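Local coordinates for periplasmic oligopeptide-binding protein (PDB 3ZS6), which probably binds oligopeptides in the periplasm and hands them to an ABC transport system for import, at residues D19-E24 against W89-D94. Residues are numbered along the deposited sequence; the frame is centred on the assembly and turned at random.
Sequences DPAHIE and WQRLAD
Asp19 and Arg91 form an end-on salt bridge between an Asx turn and the last turn of helix 82-93. Asp19 is buried, while Arg91 is partly exposed. The turn lies in the loop that follows strand 6-11 in this solute-binding protein of family 5.

Two nearly straight hydrogen bonds make the bridge. Arg91 NH1 donates to Asp19 OD1 at 3.0 Å, and Arg91 NH2 donates to Asp19 OD2 at 2.8 Å. Each oxygen uses its syn lone pair. The carboxylate and guanidinium planes are only 2° apart, and the carboxylate lies at the edge of the guanidinium, in its plane. Arg91 gets there with a chain extended from CG to NE, which carries the guanidinium from the helix across to the loop.

Both carboxylate oxygens have a second donor. The backbone N of Ala21 reaches OD1 of Asp19 at 3.0 Å from above the carboxylate plane, which closes the Asx turn. Trp169 NE1 donates to OD2. Together these bonds fix the rotation of the carboxylate that Arg91 grips.

One apolar contact lies beside the bridge. Leu92 CD1 comes nearest to Ala21 O, at 4.0 Å, and lies 4.4 Å from Ala21 CB. Ser99 OG hydrogen-bonds to that carbonyl oxygen, and the Ser99 side chain also touches Leu92.

The loop leads on to the ligand site, where the backbone of Glu24 hydrogen-bonds to the bound peptide. The contact thus ties a peptide-binding loop to helix 82-93. Ala21 CB sits 3.4 Å from Arg91 NH1, oblique to the guanidinium plane.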
ATOM      1  N   ASP A  19      -3.498   9.300 -12.099  1.00 13.95           N
ATOM      2  CA  ASP A  19      -2.184   9.756 -12.545  1.00 12.90           C
ATOM      3  C   ASP A  19      -1.127   8.976 -11.763  1.00 14.74           C
ATOM      4  O   ASP A  19      -1.060   9.077 -10.534  1.00 15.11           O
ATOM      5  CB  ASP A  19      -2.046  11.267 -12.273  1.00 12.03           C
ATOM      6  CG  ASP A  19      -0.752  11.862 -12.818  1.00 13.24           C
ATOM      7  OD1 ASP A  19       0.252  11.119 -12.975  1.00 11.24           O
ATOM      8  OD2 ASP A  19      -0.740  13.085 -13.087  1.00 14.71           O
ATOM      9  N   PRO A  20      -0.304   8.180 -12.466  1.00 11.74           N
ATOM     10  CA  PRO A  20       0.708   7.367 -11.778  1.00 12.03           C
ATOM     11  C   PRO A  20       1.514   8.156 -10.751  1.00 10.81           C
ATOM     12  O   PRO A  20       1.894   7.593  -9.727  1.00 13.19           O
ATOM     13  CB  PRO A  20       1.607   6.893 -12.923  1.00 13.00           C
ATOM     14  CG  PRO A  20       0.654   6.765 -14.075  1.00 15.38           C
ATOM     15  CD  PRO A  20      -0.326   7.916 -13.913  1.00  8.38           C
ATOM     16  N   ALA A  21       1.758   9.435 -11.006  1.00 11.93           N
ATOM     17  CA  ALA A  21       2.552  10.244 -10.085  1.00 11.24           C
ATOM     18  C   ALA A  21       1.826  10.578  -8.780  1.00 18.22           C
ATOM     19  O   ALA A  21       2.453  10.999  -7.805  1.00 21.67           O
ATOM     20  CB  ALA A  21       3.021  11.528 -10.765  1.00 11.21           C
ATOM     21  N   HIS A  22       0.511  10.400  -8.759  1.00 15.81           N
ATOM     22  CA  HIS A  22      -0.256  10.741  -7.566  1.00 16.71           C
ATOM     23  C   HIS A  22      -0.988   9.544  -6.954  1.00 15.65           C
ATOM     24  O   HIS A  22      -1.794   9.699  -6.036  1.00 12.82           O
ATOM     25  CB  HIS A  22      -1.207  11.895  -7.875  1.00 14.36           C
ATOM     26  CG  HIS A  22      -0.497  13.133  -8.328  1.00 16.28           C
ATOM     27  ND1 HIS A  22       0.299  13.878  -7.485  1.00 17.41           N
ATOM     28  CD2 HIS A  22      -0.427  13.731  -9.540  1.00 20.71           C
ATOM     29  CE1 HIS A  22       0.811  14.897  -8.153  1.00 22.11           C
ATOM     30  NE2 HIS A  22       0.389  14.831  -9.403  1.00 18.14           N
ATOM     31  N   ILE A  23      -0.696   8.350  -7.463  1.00 13.33           N
ATOM     32  CA  ILE A  23      -1.300   7.127  -6.936  1.00 12.48           C
ATOM     33  C   ILE A  23      -0.599   6.692  -5.640  1.00 10.16           C
ATOM     34  O   ILE A  23       0.624   6.554  -5.601  1.00 10.63           O
ATOM     35  CB  ILE A  23      -1.259   5.992  -7.988  1.00 11.87           C
ATOM     36  CG1 ILE A  23      -2.249   6.305  -9.117  1.00 14.18           C
ATOM     37  CG2 ILE A  23      -1.562   4.627  -7.329  1.00  9.63           C
ATOM     38  CD1 ILE A  23      -2.259   5.288 -10.275  1.00 13.27           C
ATOM     39  N   GLU A  24      -1.374   6.491  -4.581  1.00  9.48           N
ATOM     40  CA  GLU A  24      -0.810   6.155  -3.275  1.00 10.85           C
ATOM     41  C   GLU A  24      -1.383   4.876  -2.678  1.00 12.88           C
ATOM     42  O   GLU A  24      -0.758   4.263  -1.808  1.00 12.28           O
ATOM     43  CB  GLU A  24      -1.114   7.253  -2.247  1.00 11.34           C
ATOM     44  CG  GLU A  24      -0.512   8.603  -2.485  1.00 19.78           C
ATOM     45  CD  GLU A  24      -0.860   9.552  -1.354  1.00 18.79           C
ATOM     46  OE1 GLU A  24      -0.414   9.305  -0.208  1.00 15.69           O
ATOM     47  OE2 GLU A  24      -1.582  10.535  -1.613  1.00 16.06           O
ATOM     48  N   TRP A  89       9.782   9.006 -14.632  1.00 14.24           N
ATOM     49  CA  TRP A  89      10.525   8.930 -13.378  1.00 14.04           C
ATOM     50  C   TRP A  89      11.101  10.286 -12.954  1.00 17.39           C
ATOM     51  O   TRP A  89      11.076  10.627 -11.770  1.00 18.54           O
ATOM     52  CB  TRP A  89      11.627   7.861 -13.448  1.00 14.89           C
ATOM     53  CG  TRP A  89      11.085   6.459 -13.543  1.00 12.40           C
ATOM     54  CD1 TRP A  89       9.814   6.093 -13.906  1.00 10.34           C
ATOM     55  CD2 TRP A  89      11.788   5.241 -13.261  1.00 13.60           C
ATOM     56  NE1 TRP A  89       9.690   4.720 -13.877  1.00 12.55           N
ATOM     57  CE2 TRP A  89      10.886   4.174 -13.484  1.00 17.35           C
ATOM     58  CE3 TRP A  89      13.089   4.948 -12.841  1.00 15.34           C
ATOM     59  CZ2 TRP A  89      11.252   2.831 -13.312  1.00 17.30           C
ATOM     60  CZ3 TRP A  89      13.451   3.608 -12.668  1.00 15.89           C
ATOM     61  CH2 TRP A  89      12.533   2.573 -12.898  1.00 12.92           C
ATOM     62  N   GLN A  90      11.611  11.055 -13.915  1.00 14.26           N
ATOM     63  CA  GLN A  90      12.081  12.410 -13.632  1.00 13.52           C
ATOM     64  C   GLN A  90      10.913  13.250 -13.087  1.00 16.84           C
ATOM     65  O   GLN A  90      11.061  14.012 -12.124  1.00 15.92           O
ATOM     66  CB  GLN A  90      12.668  13.064 -14.894  1.00 14.55           C
ATOM     67  CG  GLN A  90      14.058  12.550 -15.311  1.00 16.25           C
ATOM     68  CD  GLN A  90      14.568  13.212 -16.584  1.00 22.40           C
ATOM     69  OE1 GLN A  90      13.897  14.067 -17.158  1.00 24.65           O
ATOM     70  NE2 GLN A  90      15.759  12.816 -17.032  1.00 21.84           N
ATOM     71  N   ARG A  91       9.749  13.090 -13.707  1.00 12.85           N
ATOM     72  CA  ARG A  91       8.538  13.801 -13.298  1.00 20.55           C
ATOM     73  C   ARG A  91       8.134  13.433 -11.862  1.00 22.39           C
ATOM     74  O   ARG A  91       7.809  14.298 -11.048  1.00 20.47           O
ATOM     75  CB  ARG A  91       7.408  13.479 -14.281  1.00 15.41           C
ATOM     76  CG  ARG A  91       6.044  14.049 -13.917  1.00 16.83           C
ATOM     77  CD  ARG A  91       5.057  13.754 -15.033  1.00 16.06           C
ATOM     78  NE  ARG A  91       3.744  14.326 -14.779  1.00 12.78           N
ATOM     79  CZ  ARG A  91       2.693  13.637 -14.344  1.00 14.80           C
ATOM     80  NH1 ARG A  91       2.794  12.330 -14.101  1.00 15.18           N
ATOM     81  NH2 ARG A  91       1.539  14.257 -14.151  1.00 11.91           N
ATOM     82  N   LEU A  92       8.174  12.141 -11.560  1.00 17.25           N
ATOM     83  CA  LEU A  92       7.884  11.648 -10.221  1.00 15.64           C
ATOM     84  C   LEU A  92       8.835  12.239  -9.178  1.00 16.87           C
ATOM     85  O   LEU A  92       8.413  12.630  -8.082  1.00 17.55           O
ATOM     86  CB  LEU A  92       7.970  10.119 -10.198  1.00 13.60           C
ATOM     87  CG  LEU A  92       7.650   9.431  -8.864  1.00 17.95           C
ATOM     88  CD1 LEU A  92       6.223   9.740  -8.422  1.00 21.30           C
ATOM     89  CD2 LEU A  92       7.853   7.929  -8.968  1.00 15.94           C
ATOM     90  N   ALA A  93      10.118  12.296  -9.526  1.00 14.24           N
ATOM     91  CA  ALA A  93      11.153  12.789  -8.621  1.00 18.84           C
ATOM     92  C   ALA A  93      11.072  14.303  -8.405  1.00 16.92           C
ATOM     93  O   ALA A  93      11.363  14.803  -7.320  1.00 17.70           O
ATOM     94  CB  ALA A  93      12.534  12.403  -9.141  1.00 20.58           C
ATOM     95  N   ASP A  94      10.680  15.027  -9.448  1.00 19.49           N
ATOM     96  CA  ASP A  94      10.587  16.490  -9.400  1.00 22.18           C
ATOM     97  C   ASP A  94       9.639  16.989  -8.295  1.00 17.05           C
ATOM     98  O   ASP A  94       8.446  16.731  -8.349  1.00 17.25           O
ATOM     99  CB  ASP A  94      10.101  16.987 -10.761  1.00 24.02           C
ATOM    100  CG  ASP A  94      10.153  18.490 -10.893  1.00 25.67           C
ATOM    101  OD1 ASP A  94      10.354  19.190  -9.876  1.00 28.49           O
ATOM    102  OD2 ASP A  94       9.978  18.965 -12.031  1.00 22.19           O
TER